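Conserved protein (Methanosarcina mazei, PDB 4DPO) is of unknown function but, as a dimeric member of the antibiotic biosynthesis monooxygenase family, may be an oxygenase. Local coordinates at residues A[43-48]-A[99-104]; A[50-55]-A[92-97]; A[65-68]-A[72-75]. All coordinates share one frame; numbering follows the deposited sequence.

In the fold
All three contacts belong to one ferredoxin-like fold, in which an antiparallel four-stranded sheet carries helices 39-54 and 93-104. Contacts 1 and 2 use these same two helices and lie about 11 Å apart between centres, joined by packing of P100 CD on F95 O at 4.1 Å. Contact 3 is in the sheet, on the hairpin of strands 59-67 and 73-80, with its centre about 15 Å from that of contact 1. The selenomethionine M43, in segment 43-48, touches L74 of contact 3, M43 CE to L74 CD1 3.8 Å. Contacts 2 and 3 do not touch: their centres are about 21 Å apart, and contact 3 alone of these two meets the second subunit.

Contact 1 of 3, residues A[43-48]-A[99-104]; sequences MNLCKS and FPLLSE
L45 packs against L101 and L102 where the two long helices of the ferredoxin-like fold, 39-54 and 93-104, run beside each other over the sheet. The short axes through 43-48 and 99-104 approach to 9.8 Å and point in nearly opposite directions, 160° apart. L45 and L102 are the register pair, with CA atoms 6.5 Å from each other.

The contact across the helices is entirely apolar. L45 points toward the other helix and is used along its whole length. Its CB meets the CD1 methyl of L102 at 3.4 Å, while its own CD1 reaches past to the CB of L101 at 3.8 Å. With CG set beside the backbone N (chi1 -69°), the two methyls of L45 spread over L101, so that CD2 takes the CD1 methyl of L101 at 3.9 Å. The side chains of L45 and L101 cross at about a right angle, one methyl of L45 against L101 CB and the other against its CD1 methyl, on the more exposed margin of the contact. L102 is the more buried partner: it leaves its backbone beside helix 39-54, and the CD1 branch makes the approach. The same side chain also rests on F42 and L49, so L102 lies along one side of helix 39-54 over about two turns.

The two serines bond within their own helices. S103 OG and S48 OG each make a weak hydrogen bond back to a carbonyl one turn earlier, that of F99 and that of N44. The N of P100 cannot donate, and helix 93-104 is kinked there, just before the leucine pair. Beside L102, the buried C46 has its SG 4.3 Å from the L102 CD1 methyl.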
# COMPACT_ATOMS: atom_id res chain seq x y z
N MSE A 43 12.51 8.47 11.80
CA MSE A 43 12.47 7.09 12.33
C MSE A 43 12.22 7.00 13.81
O MSE A 43 11.40 6.18 14.21
CB MSE A 43 13.73 6.29 12.03
CG MSE A 43 14.06 6.15 10.54
SE MSE A 43 12.62 5.24 9.57
CE MSE A 43 13.70 4.85 7.98
N ASN A 44 12.87 7.82 14.64
CA ASN A 44 12.62 7.72 16.08
C ASN A 44 11.20 8.09 16.40
O ASN A 44 10.63 7.57 17.37
CB ASN A 44 13.59 8.57 16.91
CG ASN A 44 15.05 8.24 16.59
OD1 ASN A 44 15.42 7.06 16.48
ND2 ASN A 44 15.87 9.28 16.39
N LEU A 45 10.61 8.97 15.60
CA LEU A 45 9.19 9.34 15.83
C LEU A 45 8.19 8.25 15.41
O LEU A 45 7.26 7.97 16.16
CB LEU A 45 8.85 10.69 15.20
CG LEU A 45 9.52 11.89 15.89
CD1 LEU A 45 9.54 13.09 14.95
CD2 LEU A 45 8.87 12.16 17.25
N CYS A 46 8.41 7.61 14.24
CA CYS A 46 7.67 6.39 13.90
C CYS A 46 7.75 5.27 14.94
O CYS A 46 6.75 4.62 15.18
CB CYS A 46 8.11 5.81 12.58
SG CYS A 46 8.07 6.93 11.19
N LYS A 47 8.94 5.04 15.54
CA LYS A 47 9.11 3.98 16.57
C LYS A 47 8.06 4.15 17.63
O LYS A 47 7.35 3.16 17.95
CB LYS A 47 10.51 3.95 17.19
N SER A 48 7.88 5.37 18.13
CA SER A 48 6.89 5.54 19.21
C SER A 48 5.46 5.42 18.70
O SER A 48 4.54 4.97 19.41
CB SER A 48 7.10 6.86 19.99
OG SER A 48 8.42 7.36 19.87
N PHE A 99 2.07 13.41 14.96
CA PHE A 99 1.89 13.82 13.61
C PHE A 99 2.52 15.18 13.35
O PHE A 99 3.23 15.38 12.36
CB PHE A 99 0.42 13.79 13.24
CG PHE A 99 0.17 14.28 11.87
CD1 PHE A 99 0.75 13.64 10.78
CD2 PHE A 99 -0.62 15.42 11.66
CE1 PHE A 99 0.56 14.14 9.46
CE2 PHE A 99 -0.83 15.92 10.38
CZ PHE A 99 -0.22 15.28 9.27
N PRO A 100 2.33 16.12 14.25
CA PRO A 100 2.93 17.38 13.89
C PRO A 100 4.48 17.33 13.83
O PRO A 100 5.10 17.98 13.00
CB PRO A 100 2.40 18.29 14.98
CG PRO A 100 1.07 17.64 15.40
CD PRO A 100 1.50 16.24 15.46
N LEU A 101 5.08 16.53 14.69
CA LEU A 101 6.53 16.44 14.78
C LEU A 101 7.09 15.80 13.52
O LEU A 101 8.08 16.27 12.89
CB LEU A 101 6.90 15.60 16.00
CG LEU A 101 6.36 16.12 17.34
CD1 LEU A 101 6.73 15.19 18.53
CD2 LEU A 101 6.89 17.53 17.59
N LEU A 102 6.45 14.68 13.17
CA LEU A 102 6.73 13.93 11.98
C LEU A 102 6.73 14.87 10.80
O LEU A 102 7.65 14.84 10.00
CB LEU A 102 5.63 12.93 11.81
CG LEU A 102 6.01 11.51 11.50
CD1 LEU A 102 7.32 11.08 12.14
CD2 LEU A 102 4.86 10.64 11.98
N SER A 103 5.72 15.74 10.71
CA SER A 103 5.66 16.71 9.62
C SER A 103 6.79 17.74 9.48
O SER A 103 7.11 18.15 8.38
CB SER A 103 4.33 17.40 9.63
OG SER A 103 3.39 16.45 9.15
N GLU A 104 7.40 18.15 10.59
CA GLU A 104 8.60 18.99 10.49
C GLU A 104 9.75 18.30 9.70
O GLU A 104 10.67 18.97 9.23
CB GLU A 104 9.06 19.51 11.87

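Contact 2 of 3, residues A[50-55]-A[92-97]; sequences IEETLK and SDHFKE
H94 lays its imidazole under the CB of E52, a CH-pi contact with CB 3.5 Å from the ring centroid and only 16° off the ring normal. The pair joins the last turn of helix 39-54 to the first turn of helix 93-104. H94 CB points at the other helix, and with CG between the backbone N and the carbonyl carbon (chi1 52°) the ring meets E52 with one face. E52 bends at chi2, which carries its carboxylate off the ring, and the two planes stand 66° apart. The opposite face of the imidazole has S92 OG above it, offset toward the rim; this N-cap hydroxyl accepts a weak bond from F95 N and also bonds to the carbonyl of H89.

At the ring edge T53 OG1 lies near the plane, 3.2 Å from H94 NE2. The firmer partner of this hydroxyl is the carbonyl of L49 in its own helix, while NE2 has a weak hydrogen bond to E56 OE2. The chemistry is thus divided: E52 meets the imidazole through its aliphatic part, and the weak bond between NE2 and E56 OE2 may help to fix the ring's rotation.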
# COMPACT_ATOMS: atom_id res chain seq x y z
N ILE A 50 4.38 3.58 16.22
CA ILE A 50 4.03 2.20 15.90
C ILE A 50 3.64 1.50 17.21
O ILE A 50 2.51 1.00 17.31
CB ILE A 50 5.15 1.42 15.13
N GLU A 51 4.54 1.55 18.21
CA GLU A 51 4.30 0.98 19.54
C GLU A 51 2.90 1.35 20.01
O GLU A 51 2.13 0.46 20.41
CB GLU A 51 5.33 1.48 20.57
N GLU A 52 2.55 2.63 19.93
CA GLU A 52 1.24 3.03 20.44
C GLU A 52 0.14 2.44 19.59
O GLU A 52 -0.79 1.81 20.11
CB GLU A 52 1.12 4.54 20.53
CG GLU A 52 1.77 5.07 21.79
CD GLU A 52 1.49 4.17 23.06
OE1 GLU A 52 0.32 3.83 23.38
OE2 GLU A 52 2.48 3.81 23.75
N THR A 53 0.29 2.62 18.27
CA THR A 53 -0.80 2.43 17.32
C THR A 53 -1.16 0.95 17.19
O THR A 53 -2.35 0.59 17.09
CB THR A 53 -0.45 3.02 15.93
OG1 THR A 53 -0.26 4.43 16.05
CG2 THR A 53 -1.57 2.73 14.90
N LEU A 54 -0.12 0.12 17.20
CA LEU A 54 -0.33 -1.33 17.18
C LEU A 54 -1.22 -1.77 18.33
O LEU A 54 -1.85 -2.83 18.22
CB LEU A 54 0.96 -2.13 17.23
CG LEU A 54 1.67 -2.27 15.90
CD1 LEU A 54 3.01 -3.03 16.06
CD2 LEU A 54 0.78 -2.88 14.81
N LYS A 55 -1.28 -1.00 19.43
CA LYS A 55 -2.08 -1.39 20.60
C LYS A 55 -3.55 -1.01 20.48
O LYS A 55 -4.34 -1.38 21.33
CB LYS A 55 -1.46 -0.92 21.95
N SER A 92 -6.67 10.07 17.88
CA SER A 92 -5.98 9.61 19.09
C SER A 92 -4.88 10.59 19.62
O SER A 92 -4.32 11.41 18.85
CB SER A 92 -5.42 8.20 18.88
OG SER A 92 -4.13 8.27 18.30
N ASP A 93 -4.58 10.49 20.91
CA ASP A 93 -3.56 11.29 21.55
C ASP A 93 -2.18 11.18 20.91
O ASP A 93 -1.54 12.19 20.65
CB ASP A 93 -3.49 10.91 23.03
CG ASP A 93 -4.72 11.41 23.83
OD1 ASP A 93 -5.54 12.17 23.26
OD2 ASP A 93 -4.85 11.04 25.04
N HIS A 94 -1.71 9.96 20.67
CA HIS A 94 -0.37 9.79 20.10
C HIS A 94 -0.32 10.35 18.66
O HIS A 94 0.63 11.06 18.26
CB HIS A 94 0.17 8.32 20.20
CG HIS A 94 -0.76 7.27 19.66
ND1 HIS A 94 -1.86 6.81 20.37
CD2 HIS A 94 -0.76 6.58 18.49
CE1 HIS A 94 -2.51 5.91 19.65
NE2 HIS A 94 -1.86 5.75 18.51
N PHE A 95 -1.36 10.06 17.89
CA PHE A 95 -1.37 10.57 16.57
C PHE A 95 -1.25 12.07 16.69
O PHE A 95 -0.33 12.68 16.09
CB PHE A 95 -2.63 10.20 15.82
CG PHE A 95 -2.63 10.75 14.45
CD1 PHE A 95 -1.82 10.17 13.45
CD2 PHE A 95 -3.34 11.91 14.15
CE1 PHE A 95 -1.76 10.71 12.15
CE2 PHE A 95 -3.28 12.46 12.87
CZ PHE A 95 -2.50 11.85 11.86
N LYS A 96 -2.17 12.64 17.50
CA LYS A 96 -2.30 14.07 17.69
C LYS A 96 -0.93 14.71 18.04
O LYS A 96 -0.54 15.75 17.43
CB LYS A 96 -3.41 14.40 18.73
CG LYS A 96 -4.93 14.50 18.24
N GLU A 97 -0.19 14.09 18.97
CA GLU A 97 1.12 14.59 19.40
C GLU A 97 2.25 14.36 18.35
O GLU A 97 3.19 15.17 18.22
CB GLU A 97 1.50 14.03 20.78

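Contact 3 of 3, residues A[65-68]-A[72-75]; sequences YQEL and EILT
Y65 O receives the shortest hydrogen bond between 65-68 and 72-75, part of a beta hairpin, 2.7 Å from T75 N, and L74 CA makes a bent CA-H...O contact with it at 3.4 Å. T75 O takes Y65 N in return at 2.8 Å, so that Y65 and T75 form an antiparallel hydrogen-bonded pair. Further toward the turn, E67 N gives a third, longer bond to I73 O at 3.2 Å.

Between these bonds Q66 and L74 make the non-hydrogen-bonded pair on the face where F42 and M43 of helix 39-54 pack against L74. Their side chains cross obliquely, the CD1 methyl of L74 coming to Q66 CB and CG. Y65 and T75 project from the other face. Strand 65-67 continues the sheet into the second subunit by antiparallel pairing. R116 of that subunit bonds Q66 OE1 and its Y115 bonds T75 OG1, while Q66 NE2 bonds P71 O of its own chain.

Near the turn, E67 runs out extended, its CG trans to the backbone N (chi1 176°), and keeps alongside I73, CB lying 3.9 Å from I73 CG2. E67 OE2 is bonded to N113 of the second subunit, while OE1 lies 3.8 Å from the same CG2 methyl of I73.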
# COMPACT_ATOMS: atom_id res chain seq x y z
N TYR A 65 7.75 1.65 5.49
CA TYR A 65 8.46 0.96 4.47
C TYR A 65 9.30 1.97 3.63
O TYR A 65 8.97 3.16 3.56
CB TYR A 65 7.45 0.23 3.61
CG TYR A 65 6.71 -0.93 4.31
CD1 TYR A 65 5.67 -0.70 5.24
CD2 TYR A 65 7.01 -2.26 3.99
CE1 TYR A 65 4.99 -1.74 5.86
CE2 TYR A 65 6.35 -3.31 4.62
CZ TYR A 65 5.34 -3.06 5.56
OH TYR A 65 4.71 -4.15 6.17
N GLN A 66 10.38 1.53 2.97
CA GLN A 66 11.20 2.47 2.21
C GLN A 66 11.29 2.01 0.80
O GLN A 66 11.45 0.82 0.56
CB GLN A 66 12.58 2.52 2.78
CG GLN A 66 13.56 3.30 1.95
CD GLN A 66 14.98 3.02 2.40
OE1 GLN A 66 15.51 1.95 2.16
NE2 GLN A 66 15.61 3.99 3.07
N GLU A 67 11.16 2.94 -0.15
CA GLU A 67 11.19 2.58 -1.54
C GLU A 67 12.59 2.20 -1.88
O GLU A 67 13.54 2.84 -1.41
CB GLU A 67 10.79 3.73 -2.43
CG GLU A 67 10.95 3.32 -3.87
CD GLU A 67 10.07 4.04 -4.83
OE1 GLU A 67 9.84 5.24 -4.61
OE2 GLU A 67 9.63 3.42 -5.83
N LEU A 68 12.73 1.19 -2.73
CA LEU A 68 13.98 0.53 -2.93
C LEU A 68 15.14 1.49 -3.30
O LEU A 68 16.15 1.67 -2.54
CB LEU A 68 13.81 -0.62 -3.92
CG LEU A 68 13.76 -2.04 -3.31
CD1 LEU A 68 12.99 -2.09 -2.00
CD2 LEU A 68 13.23 -3.07 -4.27
N GLU A 72 14.86 7.98 0.93
CA GLU A 72 14.20 9.12 1.53
C GLU A 72 12.70 9.12 1.31
O GLU A 72 11.98 9.92 1.91
CB GLU A 72 14.76 10.41 0.96
CG GLU A 72 15.94 10.91 1.79
CD GLU A 72 17.28 10.37 1.27
OE1 GLU A 72 17.48 10.49 0.02
OE2 GLU A 72 18.10 9.85 2.09
N ILE A 73 12.25 8.25 0.40
CA ILE A 73 10.85 8.00 0.23
C ILE A 73 10.50 6.96 1.28
O ILE A 73 10.86 5.82 1.12
CB ILE A 73 10.61 7.39 -1.14
CG1 ILE A 73 11.17 8.31 -2.25
CG2 ILE A 73 9.11 7.02 -1.32
CD1 ILE A 73 10.35 9.62 -2.55
N LEU A 74 9.81 7.36 2.34
CA LEU A 74 9.40 6.48 3.43
C LEU A 74 7.84 6.37 3.65
O LEU A 74 7.19 7.30 4.19
CB LEU A 74 10.06 6.93 4.71
CG LEU A 74 11.42 6.42 5.23
CD1 LEU A 74 11.85 5.11 4.66
CD2 LEU A 74 12.52 7.47 5.08
N THR A 75 7.24 5.23 3.27
CA THR A 75 5.79 5.15 3.22
C THR A 75 5.22 4.49 4.47
O THR A 75 5.88 3.66 5.07
CB THR A 75 5.39 4.50 1.92
OG1 THR A 75 5.89 5.31 0.83
CG2 THR A 75 3.87 4.36 1.79